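Local coordinates for YlmD (PDB 6T1B), which phosphorolyses adenosine, inosine and S-methyl-5'-thioadenosine to the free base and a ribose 1-phosphate, and also deaminates adenosine, using a catalytic zinc ion, at residues L119-I129 with L138-W146. Sequence-based numbering, arbitrary orientation.
Sequences LALCFADCVPI and LVGLAHAGW. With NOS (inosine), chain B.
Four backbone hydrogen bonds join Val127 to Ala144 and Ile129 to Ala142, each pair giving one N-H and one C=O in both directions, with N to O distances of 2.9 to 3.0 Å. Ile129 N to Ala142 O is the straightest, with 168° at the hydrogen. Between these pairs Pro128 faces His143 in a non-hydrogen-bonded pair. Apolar side chains meet on both sides of strand 138-144. On one, Ile129 CD1 rests on Ala144 CB at 4.0 Å, beside helix 153-163. On the other, Leu141, with CG anti to the backbone N (chi1 -179°), rises toward strand 119-123, its CD2 3.9 Å from Leu121 CD1, while Leu119 CD1 meets Val139 CG2. Strands 127-133 and 138-144 form a beta hairpin of one mixed sheet, packed against strand 119-123 of a second, the chain passing between sheets through Ala124-Cys126. The catalytic zinc ion sits at this crossing, bound by Cys126, His143 and His81. The His143 ring turns its edge to the Phe123 face in an offset edge-to-face pair, planes at 60°, with CD2 3.6 Å from Phe123 CE1; the opposite Phe123 face carries Pro128 CB. A second edge-to-face pair joins His143 to His81. The imidazole is also fixed at both nitrogens: ND1 is hydrogen-bonded to Asp108 OD2, and NE2 binds the zinc ion. Inosine O5', which donates to Cys122 O, approaches His143 NE2 to 3.1 Å. With an alanine in place of His143, the zinc ion would probably lack one of its protein ligands and Asp108 its imidazole partner. Cys126 SG lies against Gly145 CA at 3.7 Å, a close approach to a residue with no side chain.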
# COMPACT_ATOMS: atom_id res chain seq x y z
N LEU A 119 1.48 -3.28 -10.42
CA LEU A 119 2.11 -2.37 -9.49
C LEU A 119 2.34 -3.14 -8.20
O LEU A 119 1.42 -3.82 -7.72
CB LEU A 119 1.21 -1.17 -9.22
CG LEU A 119 0.72 -0.47 -10.50
CD1 LEU A 119 -0.17 0.70 -10.10
CD2 LEU A 119 1.82 -0.02 -11.39
N ALA A 120 3.52 -3.02 -7.61
CA ALA A 120 3.90 -3.88 -6.50
C ALA A 120 4.73 -3.07 -5.51
O ALA A 120 5.86 -2.65 -5.83
CB ALA A 120 4.67 -5.08 -7.04
N LEU A 121 4.19 -2.87 -4.30
CA LEU A 121 4.83 -2.09 -3.25
C LEU A 121 4.88 -2.91 -1.95
O LEU A 121 4.00 -3.75 -1.70
CB LEU A 121 4.11 -0.76 -3.01
CG LEU A 121 4.44 0.38 -3.98
CD1 LEU A 121 3.90 0.28 -5.40
CD2 LEU A 121 3.98 1.71 -3.36
N CYS A 122 5.91 -2.66 -1.14
CA CYS A 122 6.16 -3.43 0.06
C CYS A 122 5.67 -2.72 1.31
O CYS A 122 5.79 -1.48 1.40
CB CYS A 122 7.67 -3.65 0.20
SG CYS A 122 8.35 -4.87 -0.93
N PHE A 123 5.18 -3.50 2.28
CA PHE A 123 4.54 -2.97 3.47
C PHE A 123 4.81 -3.84 4.68
O PHE A 123 4.83 -5.07 4.58
CB PHE A 123 3.02 -2.91 3.27
CG PHE A 123 2.63 -1.88 2.29
CD1 PHE A 123 2.42 -0.58 2.71
CD2 PHE A 123 2.58 -2.18 0.95
CE1 PHE A 123 2.11 0.41 1.79
CE2 PHE A 123 2.27 -1.18 0.03
CZ PHE A 123 2.05 0.11 0.46
N ALA A 124 4.93 -3.22 5.86
CA ALA A 124 4.91 -3.92 7.14
C ALA A 124 4.54 -2.95 8.27
O ALA A 124 5.26 -2.82 9.25
CB ALA A 124 6.23 -4.61 7.42
N ASP A 125 3.42 -2.26 8.08
CA ASP A 125 2.77 -1.38 9.06
C ASP A 125 2.21 -0.14 8.32
O ASP A 125 1.14 0.35 8.68
CB ASP A 125 3.67 -0.85 10.17
CG ASP A 125 3.89 -1.83 11.31
OD1 ASP A 125 4.80 -1.52 12.09
OD2 ASP A 125 3.15 -2.85 11.48
N CYS A 126 2.91 0.37 7.32
CA CYS A 126 2.48 1.60 6.65
C CYS A 126 1.22 1.31 5.85
O CYS A 126 0.90 0.17 5.54
CB CYS A 126 3.60 2.12 5.77
SG CYS A 126 5.04 2.70 6.71
N VAL A 127 0.50 2.37 5.52
CA VAL A 127 -0.80 2.21 4.89
C VAL A 127 -0.69 1.95 3.39
O VAL A 127 -0.15 2.78 2.65
CB VAL A 127 -1.70 3.44 5.13
CG1 VAL A 127 -3.07 3.21 4.52
CG2 VAL A 127 -1.79 3.74 6.60
N PRO A 128 -1.20 0.80 2.91
CA PRO A 128 -1.30 0.60 1.45
C PRO A 128 -2.61 1.19 0.95
O PRO A 128 -3.69 0.83 1.44
CB PRO A 128 -1.25 -0.93 1.30
CG PRO A 128 -1.82 -1.47 2.57
CD PRO A 128 -1.69 -0.38 3.65
N ILE A 129 -2.53 2.10 -0.01
CA ILE A 129 -3.71 2.77 -0.53
C ILE A 129 -3.86 2.34 -1.99
O ILE A 129 -3.00 2.65 -2.83
CB ILE A 129 -3.63 4.30 -0.39
CG1 ILE A 129 -3.24 4.74 1.01
CG2 ILE A 129 -5.00 4.87 -0.76
CD1 ILE A 129 -3.06 6.23 1.13
N LEU A 138 -7.79 2.82 -14.94
CA LEU A 138 -6.67 3.27 -14.12
C LEU A 138 -6.62 2.47 -12.84
O LEU A 138 -7.66 2.20 -12.22
CB LEU A 138 -6.82 4.75 -13.73
CG LEU A 138 -6.31 5.75 -14.75
CD1 LEU A 138 -6.95 7.11 -14.57
CD2 LEU A 138 -4.79 5.84 -14.61
N VAL A 139 -5.41 2.08 -12.46
CA VAL A 139 -5.17 1.54 -11.13
C VAL A 139 -3.98 2.29 -10.55
O VAL A 139 -3.08 2.71 -11.28
CB VAL A 139 -4.92 0.01 -11.13
CG1 VAL A 139 -6.16 -0.75 -11.59
CG2 VAL A 139 -3.68 -0.36 -11.96
N GLY A 140 -3.95 2.39 -9.22
CA GLY A 140 -2.85 3.04 -8.55
C GLY A 140 -2.61 2.40 -7.20
O GLY A 140 -3.50 1.75 -6.63
N LEU A 141 -1.40 2.63 -6.69
CA LEU A 141 -1.05 2.09 -5.39
C LEU A 141 -0.04 3.02 -4.75
O LEU A 141 0.97 3.39 -5.37
CB LEU A 141 -0.45 0.68 -5.56
CG LEU A 141 -0.04 -0.08 -4.31
CD1 LEU A 141 -1.14 -0.22 -3.30
CD2 LEU A 141 0.49 -1.46 -4.75
N ALA A 142 -0.29 3.38 -3.50
CA ALA A 142 0.58 4.28 -2.75
C ALA A 142 0.91 3.73 -1.38
O ALA A 142 0.11 3.01 -0.77
CB ALA A 142 -0.07 5.67 -2.60
N HIS A 143 2.10 4.09 -0.92
CA HIS A 143 2.68 3.70 0.36
C HIS A 143 2.68 4.94 1.24
O HIS A 143 3.37 5.91 0.95
CB HIS A 143 4.11 3.20 0.08
CG HIS A 143 5.02 3.17 1.25
ND1 HIS A 143 6.07 4.06 1.38
CD2 HIS A 143 5.11 2.32 2.30
CE1 HIS A 143 6.74 3.78 2.48
NE2 HIS A 143 6.19 2.71 3.06
N ALA A 144 1.90 4.90 2.33
CA ALA A 144 1.76 6.05 3.21
C ALA A 144 2.04 5.68 4.66
O ALA A 144 1.16 5.21 5.37
CB ALA A 144 0.35 6.65 3.09
N GLY A 145 3.26 5.94 5.11
CA GLY A 145 3.54 6.05 6.52
C GLY A 145 3.25 7.46 6.97
O GLY A 145 2.63 8.26 6.26
N TRP A 146 3.70 7.79 8.18
CA TRP A 146 3.37 9.13 8.67
C TRP A 146 3.97 10.21 7.77
O TRP A 146 3.34 11.26 7.56
CB TRP A 146 3.75 9.31 10.15
CG TRP A 146 5.20 9.56 10.48
CD1 TRP A 146 6.12 8.65 10.87
CD2 TRP A 146 5.87 10.82 10.46
NE1 TRP A 146 7.33 9.25 11.08
CE2 TRP A 146 7.20 10.59 10.85
CE3 TRP A 146 5.47 12.13 10.15
CZ2 TRP A 146 8.13 11.61 10.94
CZ3 TRP A 146 6.41 13.14 10.25
CH2 TRP A 146 7.72 12.88 10.64
N9 NOS B . 11.98 -1.92 1.83
C4 NOS B . 11.51 -1.94 0.56
N3 NOS B . 10.73 -0.98 -0.25
C2 NOS B . 10.43 -1.30 -1.62
N1 NOS B . 10.86 -2.53 -2.21
C6 NOS B . 11.61 -3.48 -1.48
O6 NOS B . 11.94 -4.50 -2.03
C5 NOS B . 11.92 -3.11 -0.02
N7 NOS B . 12.55 -3.79 0.89
C8 NOS B . 12.61 -3.08 2.02
C5' NOS B . 8.30 0.10 2.77
O5' NOS B . 7.26 -0.08 3.74
C4' NOS B . 9.65 0.19 3.44
O4' NOS B . 10.35 -1.05 3.21
C1' NOS B . 11.65 -0.79 2.72
C2' NOS B . 11.61 0.60 2.10
O2' NOS B . 12.89 1.22 2.18
C3' NOS B . 10.56 1.32 2.95
O3' NOS B . 11.20 1.93 4.08